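Local coordinates for activator of 2-hydroxyisocaproyl-CoA dehydratase (Clostridium difficile, PDB 4EHU), which transfers one electron to (R)-2-hydroxyisocaproyl-CoA dehydratase as it hydrolyses ATP, activating that enzyme for L-leucine fermentation, and carries one [4Fe-4S] cluster per dimer, at residues 150-155 and 218-223; 189-194 and 227-232; 61-66 and 246-251; 6-11 and 68-73. All blocks are in the same frame, centred on the assembly; numbering follows the deposited sequence. Where two conformers were deposited one is given.

Interaction 1: residues 150-155 and 218-223; sequences ISMNSQ and RNSGIV. With ANP (phosphoaminophosphonic acid-adenylate ester), chain D; ACT (acetate ion), chain I.
Ser151 and Gly221 bring the two backbones to within 6.0 Å, CA to CA. On one side the chain leaving helix 147-151 makes a type I turn from Ser151 to Ser154; on the other, residues 220-223 form the first turn of helix 220-230. In the conformer described here, one of two modelled, Ser151 OG lies 3.6 Å from Gly221 CA, where the glycine lets the serine lie directly against the helix backbone. In this conformer OG sits between its own N and carbonyl carbon (chi1 69°), and Gly148 O is its strongest partner; an acetate O, probably from the crystallisation liquor and 3.0 Å from Ser151 OG, competes for the same proton, so that second bond is not settled. At the more exposed margin the extended chain of Met152 carries its methyl CE to 4.0 Å from Ser220 OG.

Asn219 is the N-cap of helix 220-230. Its OD1 receives Ile222 N at 3.2 Å, with the donor well above the carbonyl plane, and a weak, strongly bent bond from Gly221 N. Just before it, Arg218 lays its guanidinium against the nucleotide: N6 of the adenine stands over the centre of one face, 3.2 Å from CZ. Arg218 NH1 is held in turn by Gln241, itself an ATP-binding residue, so one short segment both borders the adenine pocket and starts a helix.

Helix 182-204 packs beside both segments, with His190 touching Ser151, Asn219 and Ile222. The contact thus joins the C-terminal part of helix 147-151 to the start of helix 220-230.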
# COMPACT_ATOMS: atom_id res chain seq x y z
N ILE A 150 17.10 -18.25 -1.69
CA ILE A 150 17.03 -18.29 -0.23
C ILE A 150 15.77 -19.04 0.20
O ILE A 150 15.81 -19.89 1.10
CB ILE A 150 17.05 -16.88 0.36
CG1 ILE A 150 18.48 -16.33 0.28
CG2 ILE A 150 16.55 -16.89 1.82
CD1 ILE A 150 18.57 -14.83 0.45
N SER A 151 14.66 -18.74 -0.46
CA SER A 151 13.35 -19.28 -0.06
C SER A 151 13.31 -20.81 -0.23
O SER A 151 12.55 -21.48 0.47
CB SER A 151 12.23 -18.61 -0.86
OG SER A 151 12.28 -19.01 -2.21
N MET A 152 14.11 -21.35 -1.15
CA MET A 152 14.17 -22.81 -1.32
C MET A 152 14.45 -23.52 -0.01
O MET A 152 14.06 -24.69 0.17
CB MET A 152 15.27 -23.22 -2.31
CG MET A 152 15.08 -22.66 -3.70
SD MET A 152 16.46 -23.22 -4.72
CE MET A 152 15.83 -22.81 -6.35
N ASN A 153 15.21 -22.88 0.88
CA ASN A 153 15.59 -23.53 2.14
C ASN A 153 14.52 -23.51 3.21
O ASN A 153 14.70 -24.09 4.28
CB ASN A 153 16.86 -22.88 2.71
CG ASN A 153 18.06 -23.08 1.82
OD1 ASN A 153 18.25 -24.15 1.25
ND2 ASN A 153 18.87 -22.03 1.68
N SER A 154 13.41 -22.80 2.96
CA SER A 154 12.35 -22.69 3.95
C SER A 154 11.68 -24.04 4.20
O SER A 154 11.33 -24.76 3.27
CB SER A 154 11.30 -21.67 3.47
OG SER A 154 10.17 -21.66 4.33
N GLN A 155 11.52 -24.35 5.48
CA GLN A 155 10.75 -25.53 5.89
C GLN A 155 9.52 -25.14 6.70
O GLN A 155 8.56 -25.91 6.78
CB GLN A 155 11.64 -26.43 6.72
CG GLN A 155 12.74 -27.05 5.85
CD GLN A 155 13.84 -27.66 6.71
OE1 GLN A 155 14.84 -27.00 7.02
NE2 GLN A 155 13.65 -28.91 7.14
N ARG A 218 11.50 -13.58 -12.54
CA ARG A 218 12.87 -14.03 -12.36
C ARG A 218 13.10 -14.60 -10.95
O ARG A 218 14.12 -15.24 -10.72
CB ARG A 218 13.86 -12.89 -12.61
CG ARG A 218 13.81 -12.36 -14.03
CD ARG A 218 14.72 -11.17 -14.18
NE ARG A 218 16.13 -11.52 -14.13
CZ ARG A 218 17.10 -10.61 -14.17
NH1 ARG A 218 16.79 -9.31 -14.24
NH2 ARG A 218 18.36 -10.99 -14.15
N ASN A 219 12.18 -14.32 -10.03
CA ASN A 219 12.26 -14.84 -8.66
C ASN A 219 11.60 -16.21 -8.61
O ASN A 219 10.38 -16.31 -8.66
CB ASN A 219 11.54 -13.85 -7.72
CG ASN A 219 11.61 -14.29 -6.27
OD1 ASN A 219 11.68 -15.48 -5.98
ND2 ASN A 219 11.59 -13.33 -5.37
N SER A 220 12.41 -17.27 -8.54
CA SER A 220 11.88 -18.63 -8.60
C SER A 220 10.98 -18.91 -7.42
O SER A 220 10.10 -19.75 -7.53
CB SER A 220 13.02 -19.65 -8.63
OG SER A 220 13.74 -19.59 -7.41
N GLY A 221 11.19 -18.20 -6.32
CA GLY A 221 10.34 -18.35 -5.14
C GLY A 221 8.93 -17.88 -5.39
O GLY A 221 7.96 -18.46 -4.91
N ILE A 222 8.80 -16.78 -6.14
CA ILE A 222 7.47 -16.28 -6.50
C ILE A 222 6.80 -17.24 -7.48
O ILE A 222 5.61 -17.52 -7.34
CB ILE A 222 7.55 -14.89 -7.12
CG1 ILE A 222 7.98 -13.87 -6.05
CG2 ILE A 222 6.19 -14.52 -7.75
CD1 ILE A 222 6.90 -13.55 -4.98
N VAL A 223 7.55 -17.75 -8.44
CA VAL A 223 6.98 -18.71 -9.38
C VAL A 223 6.47 -19.95 -8.62
O VAL A 223 5.33 -20.38 -8.83
CB VAL A 223 7.98 -19.10 -10.46
CG1 VAL A 223 7.37 -20.17 -11.38
CG2 VAL A 223 8.37 -17.84 -11.27
PG ANP D . 5.35 -2.16 -14.62
O1G ANP D . 5.11 -0.76 -15.16
O2G ANP D . 5.11 -3.19 -15.70
O3G ANP D . 4.60 -2.45 -13.38
PB ANP D . 8.28 -2.78 -15.05
O1B ANP D . 9.43 -1.80 -15.10
O2B ANP D . 7.85 -3.39 -16.39
N3B ANP D . 7.00 -2.06 -14.15
PA ANP D . 9.63 -5.31 -14.56
O1A ANP D . 10.83 -4.83 -15.30
O2A ANP D . 8.67 -6.30 -15.17
O3A ANP D . 8.74 -4.03 -14.11
O5' ANP D . 10.01 -5.89 -13.11
C5' ANP D . 10.65 -5.04 -12.14
C4' ANP D . 11.04 -5.89 -10.93
O4' ANP D . 11.42 -7.24 -11.13
C3' ANP D . 11.53 -5.34 -9.61
O3' ANP D . 10.49 -4.62 -8.93
C2' ANP D . 12.01 -6.60 -8.88
O2' ANP D . 11.14 -6.99 -7.80
C1' ANP D . 12.03 -7.72 -9.93
N9 ANP D . 13.39 -8.15 -10.32
C8 ANP D . 14.25 -7.48 -11.10
N7 ANP D . 15.39 -8.20 -11.29
C5 ANP D . 15.22 -9.36 -10.60
C6 ANP D . 16.01 -10.57 -10.38
N6 ANP D . 17.25 -10.66 -10.93
N1 ANP D . 15.47 -11.55 -9.62
C2 ANP D . 14.25 -11.46 -9.08
N3 ANP D . 13.47 -10.38 -9.23
C4 ANP D . 13.90 -9.33 -9.98
C ACT I . 9.87 -22.13 -1.48
O ACT I . 10.20 -21.10 -2.11
OXT ACT I . 10.12 -23.24 -2.01
CH3 ACT I . 9.22 -22.04 -0.13

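Interaction 2: residues 189-194 and 227-232; sequences IHTSVA and AREINT
A polar helix-helix contact, with one small apolar patch, joins the middle of helix 182-204 to the last turn of helix 220-230, away from the nucleotide and cluster sites. Its direct link is Arg228 NH2 to Thr191 OG1, a hydrogen bond of 2.8 Å with a moderately bent N-H...O angle of 138°. The two side chains cross at about a right angle, and the hydroxyl lies tilted from the guanidinium plane. A water makes a second connection, donating to Thr191 OG1 and accepting from Arg228 NH1.

Its sequence neighbour Glu229 helps hold the guanidinium. Arg228 reaches out with CG trans to the backbone N (chi1 -180°), then bends at chi3, and meets Glu229 side-on with two nitrogens that share one oxygen: NE to OE2 is 3.2 Å, NH2 to OE2 2.9 Å. OE2 lies in the guanidinium plane and uses its anti lone pair toward NH2, so this salt bridge limits rotation of the group that reaches Thr191. The other carboxylate oxygen, OE1, forms a salt bridge with Lys195 of the facing helix; the flanking positive charges probably keep Glu229 ionised. Nearer the backbone, Ala194 CB meets the aliphatic CG of Glu229 at 3.9 Å.

The single proton of Thr191 OG1 has two acceptors within reach, Glu157 OE1 and Ala187 O. Asn231, at positive phi, leaves helix 220-230 in a Schellman motif. Ala194 also packs on Ala225 and Met226 one turn back, while helix 130-140 lies against Ile189, Ser192 and Val193 of helix 182-204.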
# COMPACT_ATOMS: atom_id res chain seq x y z
N ILE A 189 7.11 -13.81 2.70
CA ILE A 189 7.03 -12.66 1.80
C ILE A 189 6.54 -13.10 0.40
O ILE A 189 5.69 -12.46 -0.20
CB ILE A 189 8.41 -11.99 1.71
CG1 ILE A 189 8.66 -11.13 2.97
CG2 ILE A 189 8.55 -11.16 0.43
CD1 ILE A 189 10.15 -10.79 3.16
N HIS A 190 7.04 -14.23 -0.09
CA HIS A 190 6.63 -14.74 -1.37
C HIS A 190 5.18 -15.17 -1.35
O HIS A 190 4.43 -14.93 -2.30
CB HIS A 190 7.53 -15.91 -1.79
CG HIS A 190 8.91 -15.49 -2.12
ND1 HIS A 190 9.96 -16.38 -2.16
CD2 HIS A 190 9.41 -14.29 -2.49
CE1 HIS A 190 11.07 -15.73 -2.49
NE2 HIS A 190 10.76 -14.46 -2.70
N THR A 191 4.77 -15.79 -0.26
CA THR A 191 3.40 -16.24 -0.17
C THR A 191 2.46 -15.02 -0.16
O THR A 191 1.43 -15.06 -0.79
CB THR A 191 3.21 -17.10 1.08
OG1 THR A 191 3.88 -18.34 0.85
CG2 THR A 191 1.71 -17.34 1.35
N SER A 192 2.85 -13.94 0.51
CA SER A 192 2.05 -12.71 0.46
C SER A 192 1.78 -12.25 -0.97
O SER A 192 0.64 -11.97 -1.34
CB SER A 192 2.76 -11.60 1.23
OG SER A 192 2.72 -11.87 2.61
N VAL A 193 2.83 -12.19 -1.78
CA VAL A 193 2.67 -11.70 -3.15
C VAL A 193 1.80 -12.68 -3.92
O VAL A 193 0.86 -12.28 -4.61
CB VAL A 193 4.03 -11.57 -3.83
CG1 VAL A 193 3.88 -11.35 -5.37
CG2 VAL A 193 4.82 -10.44 -3.16
N ALA A 194 2.09 -13.97 -3.75
CA ALA A 194 1.41 -14.99 -4.52
C ALA A 194 -0.07 -15.05 -4.18
O ALA A 194 -0.89 -15.28 -5.07
CB ALA A 194 2.09 -16.38 -4.30
N ALA A 227 2.53 -21.13 -8.37
CA ALA A 227 2.06 -22.40 -8.91
C ALA A 227 1.32 -23.15 -7.81
O ALA A 227 0.32 -23.82 -8.06
CB ALA A 227 3.22 -23.22 -9.45
N ARG A 228 1.82 -23.01 -6.58
CA ARG A 228 1.16 -23.62 -5.43
C ARG A 228 -0.24 -23.01 -5.22
O ARG A 228 -1.24 -23.73 -5.10
CB ARG A 228 2.02 -23.43 -4.17
CG ARG A 228 1.42 -24.03 -2.90
CD ARG A 228 2.18 -23.57 -1.66
NE ARG A 228 1.91 -22.15 -1.42
CZ ARG A 228 2.83 -21.23 -1.13
NH1 ARG A 228 4.11 -21.57 -1.03
NH2 ARG A 228 2.47 -19.95 -0.96
N GLU A 229 -0.30 -21.67 -5.22
CA GLU A 229 -1.54 -21.00 -4.88
C GLU A 229 -2.60 -21.22 -5.95
O GLU A 229 -3.79 -21.32 -5.62
CB GLU A 229 -1.31 -19.51 -4.65
CG GLU A 229 -0.50 -19.20 -3.41
CD GLU A 229 -1.16 -19.66 -2.11
OE1 GLU A 229 -2.42 -19.62 -2.02
OE2 GLU A 229 -0.42 -20.04 -1.18
N ILE A 230 -2.21 -21.27 -7.22
CA ILE A 230 -3.20 -21.51 -8.27
C ILE A 230 -3.36 -22.97 -8.61
O ILE A 230 -4.19 -23.33 -9.45
CB ILE A 230 -2.93 -20.68 -9.56
CG1 ILE A 230 -1.71 -21.23 -10.30
CG2 ILE A 230 -2.77 -19.22 -9.19
CD1 ILE A 230 -1.47 -20.49 -11.68
N ASN A 231 -2.59 -23.82 -7.94
CA ASN A 231 -2.70 -25.27 -8.13
C ASN A 231 -2.56 -25.66 -9.60
O ASN A 231 -3.27 -26.54 -10.10
CB ASN A 231 -4.04 -25.77 -7.58
CG ASN A 231 -4.10 -27.30 -7.45
OD1 ASN A 231 -3.08 -27.96 -7.23
ND2 ASN A 231 -5.30 -27.86 -7.58
N THR A 232 -1.65 -25.00 -10.31
CA THR A 232 -1.44 -25.22 -11.74
C THR A 232 0.04 -25.04 -12.04
O THR A 232 0.68 -24.18 -11.41
CB THR A 232 -2.25 -24.19 -12.57
OG1 THR A 232 -3.62 -24.22 -12.15
CG2 THR A 232 -2.16 -24.48 -14.04
O HOH W 1 6.28 -19.56 -0.37

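Interaction 3: residues 61-66 and 246-251; sequences VVTGYG and LGAALY
Val61 and Ala248 make the heart of this contact, their CA atoms 5.2 Å apart. The valine straddles the helix backbone: CB lies 3.3 Å from Ala248 O, CG1 reaches the Ala248 methyl CB at 3.7 Å, and CG2 lies beside Ala248 O and reaches on to Tyr251, 4.3 Å from its CB. CG1 is trans to the valine N (chi1 167°), which splits the two methyls between successive turns of the helix. Ala248 CB also faces Val61 O at 3.6 Å. Two residues along the strand, Thr63 adds a looser touch, CG2 to Ala248 CB at 4.3 Å.

With alanine at the point of approach, the axes of strand 61-63 and helix 246-251 come within 7.3 Å and run roughly antiparallel, at 146°. In the next shell, Val61 is held in the sheet by backbone bonds to Met4 and Leu6, and its side chain touches Lys75 on the other flanking strand. Thr63 turns its hydroxyl to the carbonyl of Ile77, which leaves its methyl for the helix. The Tyr251 ring extends away from the strand to a cation-pi contact with Arg85 of helix 79-90.

No polar bond joins the two segments; close by, Ala249 O accepts from Thr3 OG1 of strand 2-8. The junction rests on van der Waals packing of aliphatic groups on one another and on backbone carbonyls; the two segments bury 176 Å² between them.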
# COMPACT_ATOMS: atom_id res chain seq x y z
N VAL A 61 9.41 -0.15 -32.13
CA VAL A 61 8.15 -0.01 -31.38
C VAL A 61 8.46 0.13 -29.90
O VAL A 61 9.33 -0.56 -29.38
CB VAL A 61 7.21 -1.21 -31.60
CG1 VAL A 61 6.06 -1.20 -30.58
CG2 VAL A 61 6.68 -1.23 -33.04
N VAL A 62 7.75 1.04 -29.24
CA VAL A 62 7.91 1.21 -27.80
C VAL A 62 6.61 0.88 -27.08
O VAL A 62 5.52 1.15 -27.57
CB VAL A 62 8.36 2.65 -27.46
CG1 VAL A 62 7.28 3.66 -27.84
CG2 VAL A 62 8.72 2.77 -25.99
N THR A 63 6.76 0.30 -25.90
CA THR A 63 5.62 -0.11 -25.09
C THR A 63 5.92 0.23 -23.64
O THR A 63 6.98 0.75 -23.33
CB THR A 63 5.34 -1.62 -25.27
OG1 THR A 63 4.09 -1.97 -24.67
CG2 THR A 63 6.45 -2.46 -24.67
N GLY A 64 4.96 -0.04 -22.77
CA GLY A 64 5.13 0.17 -21.34
C GLY A 64 4.54 1.48 -20.87
O GLY A 64 4.06 2.28 -21.66
N TYR A 65 4.58 1.67 -19.56
CA TYR A 65 4.09 2.86 -18.90
C TYR A 65 4.66 4.13 -19.51
O TYR A 65 3.96 5.13 -19.64
CB TYR A 65 4.46 2.78 -17.42
CG TYR A 65 4.00 3.95 -16.60
CD1 TYR A 65 2.67 4.09 -16.25
CD2 TYR A 65 4.91 4.90 -16.16
CE1 TYR A 65 2.25 5.18 -15.48
CE2 TYR A 65 4.50 5.97 -15.39
CZ TYR A 65 3.17 6.11 -15.05
OH TYR A 65 2.78 7.18 -14.29
N GLY A 66 5.94 4.09 -19.89
CA GLY A 66 6.60 5.26 -20.44
C GLY A 66 6.51 5.46 -21.94
O GLY A 66 7.14 6.37 -22.49
N LEU A 246 10.21 -7.96 -26.54
CA LEU A 246 10.16 -8.90 -27.65
C LEU A 246 8.88 -8.71 -28.45
O LEU A 246 8.92 -8.68 -29.68
CB LEU A 246 10.24 -10.33 -27.12
CG LEU A 246 10.11 -11.41 -28.18
CD1 LEU A 246 11.20 -11.27 -29.24
CD2 LEU A 246 10.21 -12.78 -27.49
N GLY A 247 7.75 -8.55 -27.75
CA GLY A 247 6.49 -8.34 -28.43
C GLY A 247 6.53 -7.06 -29.25
O GLY A 247 6.09 -7.03 -30.40
N ALA A 248 7.08 -6.01 -28.67
CA ALA A 248 7.26 -4.75 -29.40
C ALA A 248 8.12 -4.96 -30.66
O ALA A 248 7.81 -4.44 -31.74
CB ALA A 248 7.87 -3.68 -28.49
N ALA A 249 9.20 -5.73 -30.53
CA ALA A 249 10.10 -5.96 -31.67
C ALA A 249 9.37 -6.73 -32.78
O ALA A 249 9.62 -6.53 -33.96
CB ALA A 249 11.36 -6.71 -31.23
N LEU A 250 8.44 -7.59 -32.39
CA LEU A 250 7.68 -8.38 -33.35
C LEU A 250 6.63 -7.51 -34.04
O LEU A 250 6.40 -7.65 -35.25
CB LEU A 250 7.00 -9.56 -32.64
CG LEU A 250 7.95 -10.70 -32.31
CD1 LEU A 250 7.35 -11.58 -31.19
CD2 LEU A 250 8.22 -11.52 -33.56
N TYR A 251 5.99 -6.61 -33.30
CA TYR A 251 5.09 -5.66 -33.94
C TYR A 251 5.88 -4.75 -34.86
O TYR A 251 5.38 -4.30 -35.87
CB TYR A 251 4.31 -4.81 -32.94
CG TYR A 251 3.15 -5.56 -32.35
CD1 TYR A 251 2.14 -6.06 -33.16
CD2 TYR A 251 3.07 -5.80 -30.98
CE1 TYR A 251 1.10 -6.77 -32.64
CE2 TYR A 251 2.03 -6.48 -30.45
CZ TYR A 251 1.04 -6.97 -31.27
OH TYR A 251 -0.01 -7.68 -30.73

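Interaction 4: residues 6-11 and 68-73; sequences LDIGST and MNYSDA. With ANP (phosphoaminophosphonic acid-adenylate ester), chain D.
Strand 2-8, the central strand of the N-terminal sheet in this actin-fold ATPase, presents Leu6 and Ile8 to a tyrosine from the loop between strands 57-63 and 75-76. Tyr70 swings toward them with CG trans to its backbone N (chi1 -171°), and both aliphatic chains cross it at about a right angle. Leu6 CD1 takes the hydroxyl end, 3.5 Å from Tyr70 CZ and 3.4 Å from OH; Ile8 CD1 takes the root of the ring, 3.9 Å from Tyr70 CD1. Each methyl approaches obliquely, and the contact is wholly one of van der Waals packing. Val62 on the adjoining strand and Leu43 of helix 38-50 also touch the tyrosine.

Beyond Ile8 the strand passes into the phosphate-binding turn. Ser10 N donates to O1G of the nucleotide at 3.1 Å, and Thr11 N to O1B at 2.9 Å. The bridging N3B, which replaces the beta-gamma oxygen of ATP, donates to Ser10 OG at 2.8 Å. Gly9 passes close to the beta-phosphate, its CA 3.4 Å from O1B. A beta hairpin whose turn, here including Gly9, Ser10 and Thr11, wraps the phosphates is the phosphate 1 loop of the actin/Hsp70/sugar kinase superfamily.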
# COMPACT_ATOMS: atom_id res chain seq x y z
N LEU A 6 11.23 -1.65 -27.42
CA LEU A 6 11.60 -1.04 -26.14
C LEU A 6 10.40 -1.12 -25.22
O LEU A 6 9.30 -0.80 -25.63
CB LEU A 6 12.01 0.42 -26.33
CG LEU A 6 13.30 0.68 -27.09
CD1 LEU A 6 13.48 2.18 -27.31
CD2 LEU A 6 14.49 0.10 -26.34
N ASP A 7 10.62 -1.56 -23.99
CA ASP A 7 9.56 -1.63 -22.99
C ASP A 7 10.00 -0.79 -21.80
O ASP A 7 10.89 -1.17 -21.04
CB ASP A 7 9.31 -3.11 -22.60
CG ASP A 7 8.34 -3.28 -21.41
OD1 ASP A 7 7.80 -2.30 -20.87
OD2 ASP A 7 8.13 -4.44 -21.02
N ILE A 8 9.42 0.40 -21.67
CA ILE A 8 9.82 1.33 -20.63
C ILE A 8 8.79 1.27 -19.53
O ILE A 8 7.74 1.90 -19.61
CB ILE A 8 9.93 2.75 -21.20
CG1 ILE A 8 10.84 2.75 -22.43
CG2 ILE A 8 10.47 3.69 -20.13
CD1 ILE A 8 10.77 4.04 -23.25
N GLY A 9 9.06 0.48 -18.50
CA GLY A 9 8.09 0.30 -17.45
C GLY A 9 8.32 1.26 -16.31
O GLY A 9 9.14 2.17 -16.41
N SER A 10 7.60 1.04 -15.22
CA SER A 10 7.72 1.89 -14.04
C SER A 10 9.12 1.81 -13.44
O SER A 10 9.58 2.74 -12.79
CB SER A 10 6.71 1.43 -12.99
OG SER A 10 7.02 0.16 -12.45
N THR A 11 9.79 0.70 -13.69
CA THR A 11 10.89 0.27 -12.83
C THR A 11 12.15 -0.06 -13.62
O THR A 11 13.25 0.23 -13.17
CB THR A 11 10.48 -0.97 -12.02
OG1 THR A 11 9.34 -0.65 -11.22
CG2 THR A 11 11.63 -1.45 -11.13
N MET A 68 4.50 6.73 -24.12
CA MET A 68 4.08 7.98 -24.75
C MET A 68 5.10 9.10 -24.51
O MET A 68 5.12 10.10 -25.24
CB MET A 68 2.69 8.40 -24.28
CG MET A 68 1.59 7.38 -24.61
SD MET A 68 1.54 6.87 -26.35
CE MET A 68 1.31 8.45 -27.16
N ASN A 69 5.95 8.92 -23.50
CA ASN A 69 7.05 9.82 -23.22
C ASN A 69 8.21 9.63 -24.20
O ASN A 69 9.15 10.41 -24.22
CB ASN A 69 7.58 9.60 -21.79
CG ASN A 69 6.53 9.83 -20.72
OD1 ASN A 69 5.58 10.59 -20.92
ND2 ASN A 69 6.70 9.18 -19.58
N TYR A 70 8.13 8.57 -25.00
CA TYR A 70 9.20 8.24 -25.93
C TYR A 70 8.79 8.63 -27.34
O TYR A 70 7.76 8.19 -27.83
CB TYR A 70 9.51 6.74 -25.85
CG TYR A 70 10.74 6.35 -26.62
CD1 TYR A 70 12.00 6.50 -26.06
CD2 TYR A 70 10.65 5.81 -27.89
CE1 TYR A 70 13.13 6.13 -26.75
CE2 TYR A 70 11.78 5.45 -28.60
CZ TYR A 70 13.02 5.61 -28.02
OH TYR A 70 14.15 5.25 -28.71
N SER A 71 9.61 9.46 -28.00
CA SER A 71 9.19 10.07 -29.26
C SER A 71 9.91 9.54 -30.50
O SER A 71 9.58 9.93 -31.62
CB SER A 71 9.38 11.59 -29.19
OG SER A 71 10.76 11.93 -29.25
N ASP A 72 10.88 8.64 -30.31
CA ASP A 72 11.69 8.15 -31.43
C ASP A 72 11.29 6.75 -31.90
O ASP A 72 12.13 6.01 -32.42
CB ASP A 72 13.17 8.16 -31.06
CG ASP A 72 13.74 9.57 -30.98
OD1 ASP A 72 13.54 10.35 -31.93
OD2 ASP A 72 14.38 9.89 -29.95
N ALA A 73 10.02 6.39 -31.74
CA ALA A 73 9.53 5.09 -32.19
C ALA A 73 8.58 5.27 -33.36
O ALA A 73 7.99 6.34 -33.53
CB ALA A 73 8.82 4.35 -31.03
PG ANP D . 5.35 -2.16 -14.62
O1G ANP D . 5.11 -0.76 -15.16
O2G ANP D . 5.11 -3.19 -15.70
O3G ANP D . 4.60 -2.45 -13.38
PB ANP D . 8.28 -2.78 -15.05
O1B ANP D . 9.43 -1.80 -15.10
O2B ANP D . 7.85 -3.39 -16.39
N3B ANP D . 7.00 -2.06 -14.15
PA ANP D . 9.63 -5.31 -14.56
O1A ANP D . 10.83 -4.83 -15.30
O2A ANP D . 8.67 -6.30 -15.17
O3A ANP D . 8.74 -4.03 -14.11
O5' ANP D . 10.01 -5.89 -13.11
C5' ANP D . 10.65 -5.04 -12.14
C4' ANP D . 11.04 -5.89 -10.93
O4' ANP D . 11.42 -7.24 -11.13
C3' ANP D . 11.53 -5.34 -9.61
O3' ANP D . 10.49 -4.62 -8.93
C2' ANP D . 12.01 -6.60 -8.88
O2' ANP D . 11.14 -6.99 -7.80
C1' ANP D . 12.03 -7.72 -9.93
N9 ANP D . 13.39 -8.15 -10.32
C8 ANP D . 14.25 -7.48 -11.10
N7 ANP D . 15.39 -8.20 -11.29
C5 ANP D . 15.22 -9.36 -10.60
C6 ANP D . 16.01 -10.57 -10.38
N6 ANP D . 17.25 -10.66 -10.93
N1 ANP D . 15.47 -11.55 -9.62
C2 ANP D . 14.25 -11.46 -9.08
N3 ANP D . 13.47 -10.38 -9.23
C4 ANP D . 13.90 -9.33 -9.98

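Interactions 3 and 4 lie 8 Å apart, centre to centre, on the N-terminal sheet, where strands 2-8 and 57-63 are neighbours and Thr63 N probably bonds to Leu6 O. Interactions 1 and 2, 11 Å apart, share helix 220-230 and touch through the ring of His190. The two pairs are about 28 to 31 Å apart on opposite sides of the chain's centre. Along the chain interaction 4 closes before 1 and 2 open, whereas the segments of 3 enclose both. The nucleotide links the halves: the turn after strand 2-8 binds its phosphates and Arg218 lies against its adenine, as expected for a nucleotide held in the cleft between the two halves of an actin-fold ATPase.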